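Pectate lyase/Amb allergen (Acidovorax citrulli, PDB 4HWV) probably cleaves pectate, the acidic polysaccharide of plant cell walls, as a secreted, calcium-binding lyase of polysaccharide lyase family 1. Local coordinates at residues L89-Y98 with L154-S162. Numbering follows the deposited sequence. Where two conformers were deposited one is given.
Sequences LNVDGQLRPY and LQRRVVTIS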
loop_
_atom_site.group_PDB
_atom_site.type_symbol
_atom_site.label_atom_id
_atom_site.label_comp_id
_atom_site.label_asym_id
_atom_site.label_seq_id
_atom_site.Cartn_x
_atom_site.Cartn_y
_atom_site.Cartn_z
ATOM N N LEU A 89 -13.861 -7.713 3.632
ATOM C CA LEU A 89 -15.224 -7.325 3.983
ATOM C C LEU A 89 -15.951 -6.547 2.893
ATOM O O LEU A 89 -17.166 -6.401 2.973
ATOM C CB LEU A 89 -15.252 -6.523 5.292
ATOM C CG LEU A 89 -14.767 -7.289 6.533
ATOM C CD1 LEU A 89 -14.781 -6.364 7.738
ATOM C CD2 LEU A 89 -15.613 -8.561 6.772
ATOM N N ASN A 90 -15.223 -6.033 1.892
ATOM C CA ASN A 90 -15.844 -5.221 0.835
ATOM C C ASN A 90 -16.232 -6.124 -0.328
ATOM O O ASN A 90 -15.754 -5.961 -1.460
ATOM C CB ASN A 90 -14.905 -4.086 0.408
ATOM C CG ASN A 90 -15.584 -3.075 -0.500
ATOM O OD1 ASN A 90 -16.688 -2.622 -0.225
ATOM N ND2 ASN A 90 -14.921 -2.727 -1.585
ATOM N N VAL A 91 -17.106 -7.090 -0.035
ATOM C CA VAL A 91 -17.548 -8.083 -1.023
ATOM C C VAL A 91 -19.047 -8.319 -0.904
ATOM O O VAL A 91 -19.631 -8.085 0.163
ATOM C CB VAL A 91 -16.804 -9.422 -0.890
ATOM C CG1 VAL A 91 -15.284 -9.202 -0.949
ATOM C CG2 VAL A 91 -17.193 -10.147 0.402
ATOM N N ASP A 92 -19.657 -8.799 -1.979
ATOM C CA ASP A 92 -21.090 -9.056 -1.962
ATOM C C ASP A 92 -21.407 -10.458 -1.422
ATOM O O ASP A 92 -20.521 -11.138 -0.882
ATOM C CB ASP A 92 -21.741 -8.794 -3.341
ATOM C CG ASP A 92 -21.297 -9.784 -4.402
ATOM O OD1 ASP A 92 -20.731 -10.850 -4.059
ATOM O OD2 ASP A 92 -21.541 -9.527 -5.605
ATOM N N GLY A 93 -22.673 -10.872 -1.523
ATOM C CA GLY A 93 -23.108 -12.155 -1.003
ATOM C C GLY A 93 -22.515 -13.357 -1.716
ATOM O O GLY A 93 -22.661 -14.487 -1.241
ATOM N N GLN A 94 -21.875 -13.118 -2.864
ATOM C CA GLN A 94 -21.197 -14.155 -3.642
ATOM C C GLN A 94 -19.680 -14.034 -3.462
ATOM O O GLN A 94 -18.923 -14.711 -4.144
ATOM C CB GLN A 94 -21.549 -14.043 -5.131
ATOM C CG GLN A 94 -23.034 -14.264 -5.444
ATOM C CD GLN A 94 -23.972 -13.203 -4.844
ATOM O OE1 GLN A 94 -24.802 -13.510 -3.978
ATOM N NE2 GLN A 94 -23.830 -11.947 -5.281
ATOM N N LEU A 95 -19.248 -13.163 -2.544
ATOM C CA LEU A 95 -17.828 -12.898 -2.274
ATOM C C LEU A 95 -17.146 -12.185 -3.437
ATOM O O LEU A 95 -15.927 -12.167 -3.515
ATOM C CB LEU A 95 -17.061 -14.171 -1.861
ATOM C CG LEU A 95 -17.703 -14.961 -0.716
ATOM C CD1 LEU A 95 -16.847 -16.202 -0.401
ATOM C CD2 LEU A 95 -17.931 -14.081 0.511
ATOM N N ARG A 96 -17.923 -11.565 -4.322
ATOM C CA ARG A 96 -17.317 -10.768 -5.385
ATOM C C ARG A 96 -16.913 -9.404 -4.839
ATOM O O ARG A 96 -17.746 -8.703 -4.258
ATOM C CB ARG A 96 -18.296 -10.561 -6.537
ATOM C CG ARG A 96 -17.681 -9.692 -7.631
ATOM C CD ARG A 96 -18.605 -9.525 -8.819
ATOM N NE ARG A 96 -19.835 -8.826 -8.462
ATOM C CZ ARG A 96 -20.872 -8.685 -9.281
ATOM N NH1 ARG A 96 -20.814 -9.184 -10.503
ATOM N NH2 ARG A 96 -21.970 -8.064 -8.872
ATOM N N PRO A 97 -15.634 -9.022 -5.010
ATOM C CA PRO A 97 -15.196 -7.685 -4.563
ATOM C C PRO A 97 -16.045 -6.571 -5.163
ATOM O O PRO A 97 -16.293 -6.515 -6.377
ATOM C CB PRO A 97 -13.746 -7.603 -5.068
ATOM C CG PRO A 97 -13.306 -9.050 -5.093
ATOM C CD PRO A 97 -14.527 -9.810 -5.587
ATOM N N TYR A 98 -16.496 -5.669 -4.299
ATOM C CA TYR A 98 -17.225 -4.491 -4.755
ATOM C C TYR A 98 -16.303 -3.517 -5.478
ATOM O O TYR A 98 -15.075 -3.553 -5.313
ATOM C CB TYR A 98 -17.873 -3.791 -3.565
ATOM C CG TYR A 98 -19.329 -4.128 -3.403
ATOM C CD1 TYR A 98 -20.292 -3.510 -4.203
ATOM C CD2 TYR A 98 -19.757 -5.051 -2.458
ATOM C CE1 TYR A 98 -21.637 -3.795 -4.061
ATOM C CE2 TYR A 98 -21.118 -5.350 -2.312
ATOM C CZ TYR A 98 -22.046 -4.717 -3.118
ATOM O OH TYR A 98 -23.394 -4.973 -2.958
ATOM N N LEU A 154 -25.323 1.719 0.870
ATOM C CA LEU A 154 -25.112 0.317 0.509
ATOM C C LEU A 154 -23.724 -0.140 0.970
ATOM O O LEU A 154 -23.606 -1.202 1.565
ATOM C CB LEU A 154 -25.319 0.093 -0.997
ATOM C CG LEU A 154 -25.108 -1.351 -1.484
ATOM C CD1 LEU A 154 -25.995 -2.335 -0.711
ATOM C CD2 LEU A 154 -25.359 -1.471 -2.977
ATOM N N GLN A 155 -22.678 0.656 0.740
ATOM C CA GLN A 155 -21.366 0.248 1.239
ATOM C C GLN A 155 -21.363 0.070 2.758
ATOM O O GLN A 155 -20.792 -0.894 3.261
ATOM C CB GLN A 155 -20.242 1.209 0.774
ATOM C CG GLN A 155 -18.869 0.743 1.258
ATOM C CD GLN A 155 -17.710 1.418 0.560
ATOM O OE1 GLN A 155 -17.690 2.641 0.433
ATOM N NE2 GLN A 155 -16.760 0.624 0.071
ATOM N N ARG A 156 -22.010 0.988 3.474
ATOM C CA ARG A 156 -22.109 0.871 4.927
ATOM C C ARG A 156 -22.693 -0.477 5.342
ATOM O O ARG A 156 -22.175 -1.150 6.237
ATOM C CB ARG A 156 -22.960 2.005 5.484
ATOM C CG ARG A 156 -23.024 1.992 6.994
ATOM C CD ARG A 156 -23.967 3.063 7.522
ATOM N NE ARG A 156 -23.518 4.446 7.300
ATOM C CZ ARG A 156 -22.680 5.114 8.095
ATOM N NH1 ARG A 156 -22.137 4.531 9.153
ATOM N NH2 ARG A 156 -22.385 6.382 7.831
ATOM N N ARG A 157 -23.760 -0.888 4.657
ATOM C CA ARG A 157 -24.444 -2.130 4.989
ATOM C C ARG A 157 -23.644 -3.382 4.597
ATOM O O ARG A 157 -23.911 -4.481 5.103
ATOM C CB ARG A 157 -25.826 -2.121 4.357
ATOM C CG ARG A 157 -26.717 -1.021 4.994
ATOM C CD ARG A 157 -28.036 -0.761 4.277
ATOM N NE ARG A 157 -28.913 -1.911 4.409
ATOM C CZ ARG A 157 -29.274 -2.675 3.387
ATOM N NH1 ARG A 157 -28.845 -2.370 2.175
ATOM N NH2 ARG A 157 -30.070 -3.727 3.576
ATOM N N VAL A 158 -22.634 -3.216 3.748
ATOM C CA VAL A 158 -21.759 -4.313 3.381
ATOM C C VAL A 158 -20.549 -4.387 4.319
ATOM O O VAL A 158 -20.220 -5.447 4.840
ATOM C CB VAL A 158 -21.299 -4.146 1.917
ATOM C CG1 VAL A 158 -20.222 -5.154 1.553
ATOM C CG2 VAL A 158 -22.484 -4.305 0.986
ATOM N N VAL A 159 -19.859 -3.262 4.510
ATOM C CA VAL A 159 -18.561 -3.316 5.168
ATOM C C VAL A 159 -18.654 -3.282 6.694
ATOM O O VAL A 159 -17.668 -3.579 7.370
ATOM C CB VAL A 159 -17.586 -2.197 4.689
ATOM C CG1 VAL A 159 -17.413 -2.251 3.168
ATOM C CG2 VAL A 159 -18.045 -0.809 5.163
ATOM N N THR A 160 -19.819 -2.901 7.230
ATOM C CA THR A 160 -20.012 -2.862 8.683
ATOM C C THR A 160 -20.539 -4.203 9.181
ATOM O O THR A 160 -21.548 -4.694 8.660
ATOM C CB THR A 160 -21.008 -1.769 9.089
ATOM O OG1 THR A 160 -20.603 -0.527 8.513
ATOM C CG2 THR A 160 -21.026 -1.605 10.579
ATOM N N ILE A 161 -19.865 -4.777 10.180
ATOM C CA ILE A 161 -20.166 -6.114 10.661
ATOM C C ILE A 161 -20.502 -6.047 12.150
ATOM O O ILE A 161 -19.672 -5.610 12.961
ATOM C CB ILE A 161 -18.954 -7.061 10.465
ATOM C CG1 ILE A 161 -18.484 -7.084 9.004
ATOM C CG2 ILE A 161 -19.290 -8.459 10.976
ATOM C CD1 ILE A 161 -19.486 -7.675 8.016
ATOM N N SER A 162 -21.713 -6.448 12.514
ATOM C CA SER A 162 -22.166 -6.387 13.897
ATOM C C SER A 162 -21.566 -7.520 14.741
ATOM O O SER A 162 -21.701 -8.704 14.403
ATOM C CB SER A 162 -23.694 -6.477 13.924
ATOM O OG SER A 162 -24.172 -6.340 15.242
#
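Val-158, in the last turn of helix 143-159, packs its two methyls against separate parts of the loop 89-98: the carbonyls of Leu-89 and Val-91, and the ring of Tyr-98. Its CG1 is held anti to the backbone N (chi1 172°), which places it against the backbone of 89-98, 3.3 Å from Val-91 O and 3.6 Å from Leu-89 O. CG2 of Val-158 packs 3.7 Å from Tyr-98 CE2, approaching the ring obliquely. Val-91 O also sits in plane at the edge of that ring; packed between apolar groups, it is buried without a polar partner. Further along the phenol, Leu-154 CD2 comes within 4.0 Å of Tyr-98 OH, whose hydrogen bond goes to the backbone of Asp-67. Beside this packing, Leu-89 CD2 lies 3.9 Å from Ile-161 CG1, with CD1 of the leucine close by.

The one hydrogen bond across the contact is long. Gln-155, extended along its chain, donates from NE2 to Asn-90 OD1 over 3.3 Å; the bond is fairly straight at 161°, yet the donor stands 51° out of the carbonyl plane. Tyr-103 OH gives the same oxygen a second bond, while Gln-155 OE1 is taken by the backbone N of Asp-208.

Toward the surface the loop parts from the helix. Asp-92 to Leu-95 form a type I turn, and Asp-92 OD1 receives Gln-94 N and Arg-96 N from opposite faces of its carboxylate, the former bond making an Asx turn. Arg-96 NH1 forms a salt bridge there with Asp-266 of the second subunit, so this side borders the subunit interface as well as solvent. The inner side, by contrast, joins the loop after strand 86-88 to the junction where helix 143-159 passes into strand 160-163, part of the parallel beta-helix fold of family 1 pectate lyases.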